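PDB 6TAB: SLT domain-containing protein from Bdellovibrio bacteriovorus HD100, which acts as a lysozyme with altered substrate specificity, a peptidoglycan hydrolase that facilitates the periplasmic predator's exit from its prey cell. Local coordinates for residues I172-E175 / S176-Y180; I201-L204 / D205-S209; A221-G224 / G225-W229. One frame throughout, in Å; residues are numbered along the deposited sequence.

Contact 1. Residues I172-E175 / S176-Y180; sequences ISIE and SGNAY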
loop_
_atom_site.group_PDB
_atom_site.type_symbol
_atom_site.label_atom_id
_atom_site.label_comp_id
_atom_site.label_asym_id
_atom_site.label_seq_id
_atom_site.Cartn_x
_atom_site.Cartn_y
_atom_site.Cartn_z
ATOM N N ILE A 172 -0.394 -4.542 -9.096
ATOM C CA ILE A 172 1.032 -4.395 -9.429
ATOM C C ILE A 172 1.272 -5.121 -10.750
ATOM O O ILE A 172 0.588 -6.097 -11.071
ATOM C CB ILE A 172 1.917 -4.927 -8.278
ATOM C CG1 ILE A 172 1.686 -4.070 -7.006
ATOM C CG2 ILE A 172 3.403 -5.007 -8.665
ATOM C CD1 ILE A 172 2.242 -4.668 -5.720
ATOM N N SER A 173 2.249 -4.655 -11.528
ATOM C CA SER A 173 2.642 -5.294 -12.787
ATOM C C SER A 173 4.064 -5.877 -12.703
ATOM O O SER A 173 4.880 -5.446 -11.870
ATOM C CB SER A 173 2.479 -4.344 -13.980
ATOM O OG SER A 173 2.983 -3.051 -13.713
ATOM N N ILE A 174 4.344 -6.875 -13.547
ATOM C CA ILE A 174 5.556 -7.661 -13.332
ATOM C C ILE A 174 6.843 -6.849 -13.635
ATOM O O ILE A 174 7.806 -6.967 -12.858
ATOM C CB ILE A 174 5.519 -9.003 -14.073
ATOM C CG1 ILE A 174 6.645 -9.928 -13.618
ATOM C CG2 ILE A 174 5.508 -8.843 -15.590
ATOM C CD1 ILE A 174 6.422 -11.389 -13.993
ATOM N N GLU A 175 6.892 -6.049 -14.711
ATOM C CA GLU A 175 8.127 -5.304 -15.043
ATOM C C GLU A 175 8.362 -4.230 -13.960
ATOM O O GLU A 175 9.469 -4.110 -13.377
ATOM C CB GLU A 175 8.060 -4.761 -16.477
ATOM C CG GLU A 175 9.318 -4.045 -16.932
ATOM C CD GLU A 175 9.358 -3.705 -18.411
ATOM O OE1 GLU A 175 8.518 -2.928 -18.872
ATOM O OE2 GLU A 175 10.265 -4.189 -19.085
ATOM N N SER A 176 7.361 -3.378 -13.725
ATOM C CA SER A 176 7.533 -2.293 -12.747
ATOM C C SER A 176 7.808 -2.854 -11.347
ATOM O O SER A 176 8.695 -2.353 -10.624
ATOM C CB SER A 176 6.367 -1.321 -12.761
ATOM O OG SER A 176 5.180 -1.955 -12.321
ATOM N N GLY A 177 7.104 -3.914 -10.951
ATOM C CA GLY A 177 7.303 -4.520 -9.619
ATOM C C GLY A 177 8.704 -5.097 -9.430
ATOM O O GLY A 177 9.335 -4.982 -8.387
ATOM N N ASN A 178 9.186 -5.825 -10.439
ATOM C CA ASN A 178 10.476 -6.508 -10.305
ATOM C C ASN A 178 11.643 -5.490 -10.224
ATOM O O ASN A 178 12.672 -5.811 -9.608
ATOM C CB ASN A 178 10.667 -7.570 -11.397
ATOM C CG ASN A 178 10.041 -8.917 -11.063
ATOM O OD1 ASN A 178 9.619 -9.141 -9.912
ATOM N ND2 ASN A 178 10.004 -9.811 -12.056
ATOM N N ALA A 179 11.461 -4.250 -10.693
ATOM C CA ALA A 179 12.470 -3.163 -10.503
ATOM C C ALA A 179 12.640 -2.767 -9.016
ATOM O O ALA A 179 13.594 -2.056 -8.662
ATOM C CB ALA A 179 12.085 -1.973 -11.334
ATOM N N TYR A 180 11.696 -3.160 -8.144
ATOM C CA TYR A 180 11.798 -2.926 -6.676
ATOM C C TYR A 180 12.402 -4.133 -5.927
ATOM O O TYR A 180 12.486 -4.133 -4.693
ATOM C CB TYR A 180 10.428 -2.616 -6.061
ATOM C CG TYR A 180 9.810 -1.312 -6.507
ATOM C CD1 TYR A 180 9.064 -1.243 -7.666
ATOM C CD2 TYR A 180 9.959 -0.141 -5.767
ATOM C CE1 TYR A 180 8.500 -0.055 -8.100
ATOM C CE2 TYR A 180 9.408 1.061 -6.200
ATOM C CZ TYR A 180 8.671 1.112 -7.378
ATOM O OH TYR A 180 8.096 2.258 -7.861
HETATM O O HOH W 1 5.126 -2.833 -15.734
#
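Ser173 and Ser176 meet hydroxyl to hydroxyl where helix 174-178 begins, OG to OG at 2.8 Å in a hydrogen bond whose proton could come from either side. Each hydroxyl stands between its own backbone N and carbonyl carbon (chi1 45° in Ser173, 66° in Ser176), and this turns the two oxygens onto each other. Ser176 OG also bonds Tyr228 OH. A water links Ser173 OG, 3.0 Å away, to the backbone of Ser176, whose N donates to it over 3.1 Å.

Backbone bonds wind the turn itself: Gly177 N to Ser173 O at 2.9 Å, Asn178 N to Ile174 O at 3.0 Å, then a weak bond from Ala179 N to Glu175 O.

The remaining contacts are packing. Ile174 and Asn178 run side by side, pointing the same way, CG1 of the isoleucine 3.7 Å from ND2 of the amide, while Asn178 OD1 accepts from Phe184 N. Ile172 CG2 rests on Gly177 CA at 4.0 Å, both residues being buried.

Although Ser173 occupies the N-cap position, its hydroxyl makes no direct capping bond; the first-turn N-H of Ser176 is instead served through water, and the serine pair ties the helix start to Tyr228.

Contact 2. Residues I201-L204 / D205-S209; sequences IRIL and DRWVS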
loop_
_atom_site.group_PDB
_atom_site.type_symbol
_atom_site.label_atom_id
_atom_site.label_comp_id
_atom_site.label_asym_id
_atom_site.label_seq_id
_atom_site.Cartn_x
_atom_site.Cartn_y
_atom_site.Cartn_z
ATOM N N ILE A 201 4.779 -3.436 0.197
ATOM C CA ILE A 201 5.658 -2.936 1.269
ATOM C C ILE A 201 6.985 -2.399 0.678
ATOM O O ILE A 201 7.448 -1.311 1.081
ATOM C CB ILE A 201 5.887 -3.991 2.385
ATOM C CG1 ILE A 201 4.577 -4.319 3.118
ATOM C CG2 ILE A 201 6.943 -3.509 3.335
ATOM C CD1 ILE A 201 4.604 -5.597 3.932
ATOM N N ARG A 202 7.612 -3.142 -0.244
ATOM C CA ARG A 202 8.866 -2.677 -0.879
ATOM C C ARG A 202 8.654 -1.326 -1.588
ATOM O O ARG A 202 9.568 -0.457 -1.549
ATOM C CB ARG A 202 9.425 -3.704 -1.877
ATOM C CG ARG A 202 9.935 -5.006 -1.268
ATOM C CD ARG A 202 10.459 -5.958 -2.349
ATOM N NE ARG A 202 11.032 -7.192 -1.843
ATOM C CZ ARG A 202 12.317 -7.406 -1.548
ATOM N NH1 ARG A 202 13.196 -6.408 -1.581
ATOM N NH2 ARG A 202 12.715 -8.630 -1.217
ATOM N N ILE A 203 7.543 -1.120 -2.294
ATOM C CA ILE A 203 7.286 0.109 -3.050
ATOM C C ILE A 203 7.133 1.300 -2.088
ATOM O O ILE A 203 7.781 2.363 -2.260
ATOM C CB ILE A 203 6.062 -0.062 -3.979
ATOM C CG1 ILE A 203 6.310 -1.136 -5.052
ATOM C CG2 ILE A 203 5.652 1.268 -4.596
ATOM C CD1 ILE A 203 5.041 -1.575 -5.809
ATOM N N LEU A 204 6.348 1.118 -0.997
ATOM C CA LEU A 204 6.199 2.154 0.043
ATOM C C LEU A 204 7.551 2.433 0.736
ATOM O O LEU A 204 7.887 3.599 1.039
ATOM C CB LEU A 204 5.128 1.756 1.062
ATOM C CG LEU A 204 3.688 1.708 0.539
ATOM C CD1 LEU A 204 2.763 1.031 1.542
ATOM C CD2 LEU A 204 3.149 3.121 0.233
ATOM N N ASP A 205 8.304 1.369 1.049
ATOM C CA ASP A 205 9.595 1.518 1.744
ATOM C C ASP A 205 10.561 2.418 0.930
ATOM O O ASP A 205 11.341 3.206 1.518
ATOM C CB ASP A 205 10.249 0.161 2.046
ATOM C CG ASP A 205 11.483 0.223 2.926
ATOM O OD1 ASP A 205 11.300 0.375 4.167
ATOM O OD2 ASP A 205 12.616 0.090 2.387
ATOM N N ARG A 206 10.538 2.325 -0.373
ATOM C CA ARG A 206 11.377 3.166 -1.197
ATOM C C ARG A 206 10.869 4.605 -1.216
ATOM O O ARG A 206 11.614 5.500 -0.871
ATOM C CB ARG A 206 11.437 2.661 -2.647
ATOM C CG ARG A 206 12.408 3.524 -3.481
ATOM C CD ARG A 206 12.283 3.487 -4.963
ATOM N NE ARG A 206 12.775 2.275 -5.519
ATOM C CZ ARG A 206 12.730 1.935 -6.832
ATOM N NH1 ARG A 206 12.183 2.703 -7.805
ATOM N NH2 ARG A 206 13.194 0.764 -7.155
ATOM N N TRP A 207 9.607 4.830 -1.605
ATOM C CA TRP A 207 9.157 6.217 -1.876
ATOM C C TRP A 207 8.793 7.029 -0.622
ATOM O O TRP A 207 9.059 8.244 -0.587
ATOM C CB TRP A 207 8.036 6.263 -2.906
ATOM C CG TRP A 207 8.403 5.715 -4.248
ATOM C CD1 TRP A 207 7.778 4.687 -4.890
ATOM C CD2 TRP A 207 9.420 6.189 -5.126
ATOM N NE1 TRP A 207 8.332 4.495 -6.112
ATOM C CE2 TRP A 207 9.372 5.371 -6.282
ATOM C CE3 TRP A 207 10.380 7.198 -5.057
ATOM C CZ2 TRP A 207 10.192 5.565 -7.385
ATOM C CZ3 TRP A 207 11.217 7.370 -6.143
ATOM C CH2 TRP A 207 11.139 6.557 -7.278
ATOM N N VAL A 208 8.091 6.432 0.360
ATOM C CA VAL A 208 7.767 7.185 1.574
ATOM C C VAL A 208 9.070 7.644 2.262
ATOM O O VAL A 208 9.160 8.779 2.747
ATOM C CB VAL A 208 6.800 6.417 2.499
ATOM C CG1 VAL A 208 6.489 7.204 3.783
ATOM C CG2 VAL A 208 5.487 6.082 1.778
ATOM N N SER A 209 10.167 6.807 2.287
ATOM C CA SER A 209 11.475 7.124 2.929
ATOM C C SER A 209 12.310 8.134 2.118
ATOM O O SER A 209 13.014 8.981 2.714
ATOM C CB SER A 209 12.265 5.860 3.213
ATOM O OG SER A 209 13.531 6.158 3.783
#
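In the C-terminal half of helix 193-211, Ile203 and Leu204 each reach one turn ahead, to Trp207 and Val208, in the i to i+4 spacing of an alpha helix. Trp207 N donates to Ile203 O at 3.1 Å in a nearly straight bond (170° at the hydrogen), and Val208 N reaches Leu204 O at 2.9 Å. Just before these, Asp205 N is bonded to Ile201 O at 2.8 Å, and Arg206 N to Arg202 O, with a second, weak bond to Ile203 O.

Beside this ladder the side chains pair along two flanks. CG2 of Ile203, anti to its backbone N, slants across to Trp207 CD1 at 4.0 Å, on the flank that also meets Trp229. Leu204 and Val208 point the same way, with CD2 of the leucine 4.1 Å from CG2 of the valine. The helix is packed on several sides, as expected for a long helix within a lysozyme-like SLT domain: Leu204 turns to Trp132 and Leu136 of helix 125-144, and Ile201 to Leu136 and to helix 87-101.

The first two torsions of Arg206, both extended (chi1 -176°, chi2 -161°), carry its CD over the centre of the Trp207 ring, 3.7 Å above the plane; a bend at chi3 then turns the guanidinium so that Trp207 CZ2 lies at its edge. The indole NE1 bonds Tyr180 OH, fixing how the ring is turned. Both carboxylate oxygens of Asp205 are engaged by the segment that follows helix 87-101, OD1 by Leu105 N and OD2 by Asn104 ND2.

Contact 3. Residues A221-G224 / G225-W229; sequences AWKG and GARYW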
loop_
_atom_site.group_PDB
_atom_site.type_symbol
_atom_site.label_atom_id
_atom_site.label_comp_id
_atom_site.label_asym_id
_atom_site.label_seq_id
_atom_site.Cartn_x
_atom_site.Cartn_y
_atom_site.Cartn_z
ATOM N N ALA A 221 5.021 17.233 -9.035
ATOM C CA ALA A 221 5.403 15.796 -9.020
ATOM C C ALA A 221 4.707 15.040 -7.873
ATOM O O ALA A 221 4.742 15.480 -6.747
ATOM C CB ALA A 221 6.907 15.696 -8.895
ATOM N N TRP A 222 4.114 13.871 -8.163
ATOM C CA TRP A 222 3.519 13.004 -7.134
ATOM C C TRP A 222 4.622 12.401 -6.245
ATOM O O TRP A 222 5.723 12.056 -6.744
ATOM C CB TRP A 222 2.630 11.915 -7.764
ATOM C CG TRP A 222 1.410 12.446 -8.458
ATOM C CD1 TRP A 222 1.166 12.519 -9.803
ATOM C CD2 TRP A 222 0.244 13.003 -7.824
ATOM N NE1 TRP A 222 -0.055 13.093 -10.036
ATOM C CE2 TRP A 222 -0.646 13.407 -8.842
ATOM C CE3 TRP A 222 -0.114 13.225 -6.494
ATOM C CZ2 TRP A 222 -1.881 13.998 -8.568
ATOM C CZ3 TRP A 222 -1.336 13.800 -6.223
ATOM C CH2 TRP A 222 -2.196 14.199 -7.245
ATOM N N LYS A 223 4.320 12.268 -4.938
ATOM C CA LYS A 223 5.280 11.847 -3.916
ATOM C C LYS A 223 4.767 10.631 -3.123
ATOM O O LYS A 223 3.544 10.316 -3.092
ATOM C CB LYS A 223 5.551 13.006 -2.950
ATOM C CG LYS A 223 6.174 14.239 -3.589
ATOM C CD LYS A 223 7.560 14.047 -4.199
ATOM C CE LYS A 223 8.111 15.317 -4.823
ATOM N NZ LYS A 223 9.398 15.068 -5.508
ATOM N N GLY A 224 5.699 9.932 -2.446
ATOM C CA GLY A 224 5.340 8.794 -1.593
ATOM C C GLY A 224 4.603 7.713 -2.371
ATOM O O GLY A 224 4.942 7.371 -3.523
ATOM N N GLY A 225 3.589 7.098 -1.736
ATOM C CA GLY A 225 2.813 6.021 -2.398
ATOM C C GLY A 225 2.082 6.514 -3.644
ATOM O O GLY A 225 1.738 5.681 -4.523
ATOM N N ALA A 226 1.806 7.837 -3.731
ATOM C CA ALA A 226 1.146 8.388 -4.948
ATOM C C ALA A 226 2.066 8.288 -6.178
ATOM O O ALA A 226 1.598 8.443 -7.299
ATOM C CB ALA A 226 0.686 9.809 -4.705
ATOM N N ARG A 227 3.386 8.048 -5.991
ATOM C CA ARG A 227 4.262 7.763 -7.176
ATOM C C ARG A 227 3.741 6.536 -7.960
ATOM O O ARG A 227 3.846 6.506 -9.203
ATOM C CB ARG A 227 5.709 7.499 -6.721
ATOM C CG ARG A 227 6.452 8.697 -6.132
ATOM C CD ARG A 227 7.812 8.868 -6.708
ATOM N NE ARG A 227 8.574 9.919 -6.065
ATOM C CZ ARG A 227 9.669 10.421 -6.631
ATOM N NH1 ARG A 227 9.941 10.176 -7.924
ATOM N NH2 ARG A 227 10.458 11.202 -5.911
ATOM N N TYR A 228 3.192 5.524 -7.267
ATOM C CA TYR A 228 2.811 4.230 -7.904
ATOM C C TYR A 228 1.281 4.097 -8.059
ATOM O O TYR A 228 0.833 3.593 -9.095
ATOM C CB TYR A 228 3.362 3.035 -7.098
ATOM C CG TYR A 228 3.369 1.737 -7.887
ATOM C CD1 TYR A 228 2.264 0.881 -7.895
ATOM C CD2 TYR A 228 4.469 1.375 -8.664
ATOM C CE1 TYR A 228 2.237 -0.265 -8.681
ATOM C CE2 TYR A 228 4.459 0.231 -9.440
ATOM C CZ TYR A 228 3.336 -0.582 -9.474
ATOM O OH TYR A 228 3.307 -1.715 -10.261
ATOM N N TRP A 229 0.498 4.485 -7.036
ATOM C CA TRP A 229 -0.964 4.141 -6.971
ATOM C C TRP A 229 -1.861 5.372 -7.178
ATOM O O TRP A 229 -1.817 6.349 -6.416
ATOM C CB TRP A 229 -1.313 3.451 -5.646
ATOM C CG TRP A 229 -0.797 2.058 -5.476
ATOM C CD1 TRP A 229 -1.330 0.927 -6.024
ATOM C CD2 TRP A 229 0.331 1.627 -4.682
ATOM N NE1 TRP A 229 -0.605 -0.176 -5.657
ATOM C CE2 TRP A 229 0.399 0.214 -4.805
ATOM C CE3 TRP A 229 1.293 2.287 -3.882
ATOM C CZ2 TRP A 229 1.354 -0.539 -4.103
ATOM C CZ3 TRP A 229 2.217 1.543 -3.188
ATOM C CH2 TRP A 229 2.265 0.155 -3.317
#
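The carbonyl oxygen of Gly225 is gripped by two successive amides, Tyr228 N at 3.1 Å and Trp229 N at 3.0 Å, just after the neighbouring carbonyl, Gly224 O, has taken Arg227 N across the contact. That bond is also 3.0 Å, but the donor stands well above the carbonyl plane, 52° out of it, as the tight curl of the chain dictates. A weak bond from Ala226 N to Lys223 O comes one residue earlier. Gly224 there has a positive phi of 58°, and the torsions of Gly224 and Gly225 are close to those of a type II' turn.

Trp222 packs back against the turn. Its CE3 lies 3.9 Å from the methyl carbon CB of Ala226, the approach being oblique to the ring, while its CB sits 3.7 Å from Ala226 O. Arg233 makes a cation-pi contact with this indole and bonds Ala226 O through NE, so it joins the same two residues from outside.

Arg227 and Lys223 run alongside each other. The arginine CG passes 3.3 Å from Gly224 O and 3.5 Å from Trp222 O, and the chain bends at chi2. Its NH2 ends 4.0 Å from Lys223 NZ, a pair of like charges gathered beside Asp211: the aspartate forms a salt bridge with Arg227 NH2 through OD1 and accepts Gly224 N on OD2. This carboxylate, touched by Lys223 as well, would probably offset part of the paired positive charge.

Farther along, CD1 of Tyr228 lies over the centre of the Trp229 ring, whose NE1 is held by Leu170 O. A strand of the small hairpin 217-218/221-222 thus leaves through a glycine-rich type II'-like turn into a short run of overlapping turns with helical torsions.

Overall arrangement
The contacts come in series along the chain, all within the SLT domain. Contact 1 forms the short helix 174-178, contact 2 lies in the C-terminal half of the next helix, 193-211, and contact 3 follows the hairpin strand 221-222. The centres of contacts 1 and 2 are about 13 Å apart. Contact 3 has its centre about 10 Å from that of contact 2 and about 15 Å from that of contact 1, and all three pairs touch. Tyr180 leans on Arg206 of the long helix and its hydroxyl lies near Tyr228. The turn at 224-227 abuts Trp207, with Gly224 O 3.3 Å from Trp207 CB. Helix 193-211 therefore gives both neighbouring pieces a common surface in this lysozyme-like domain.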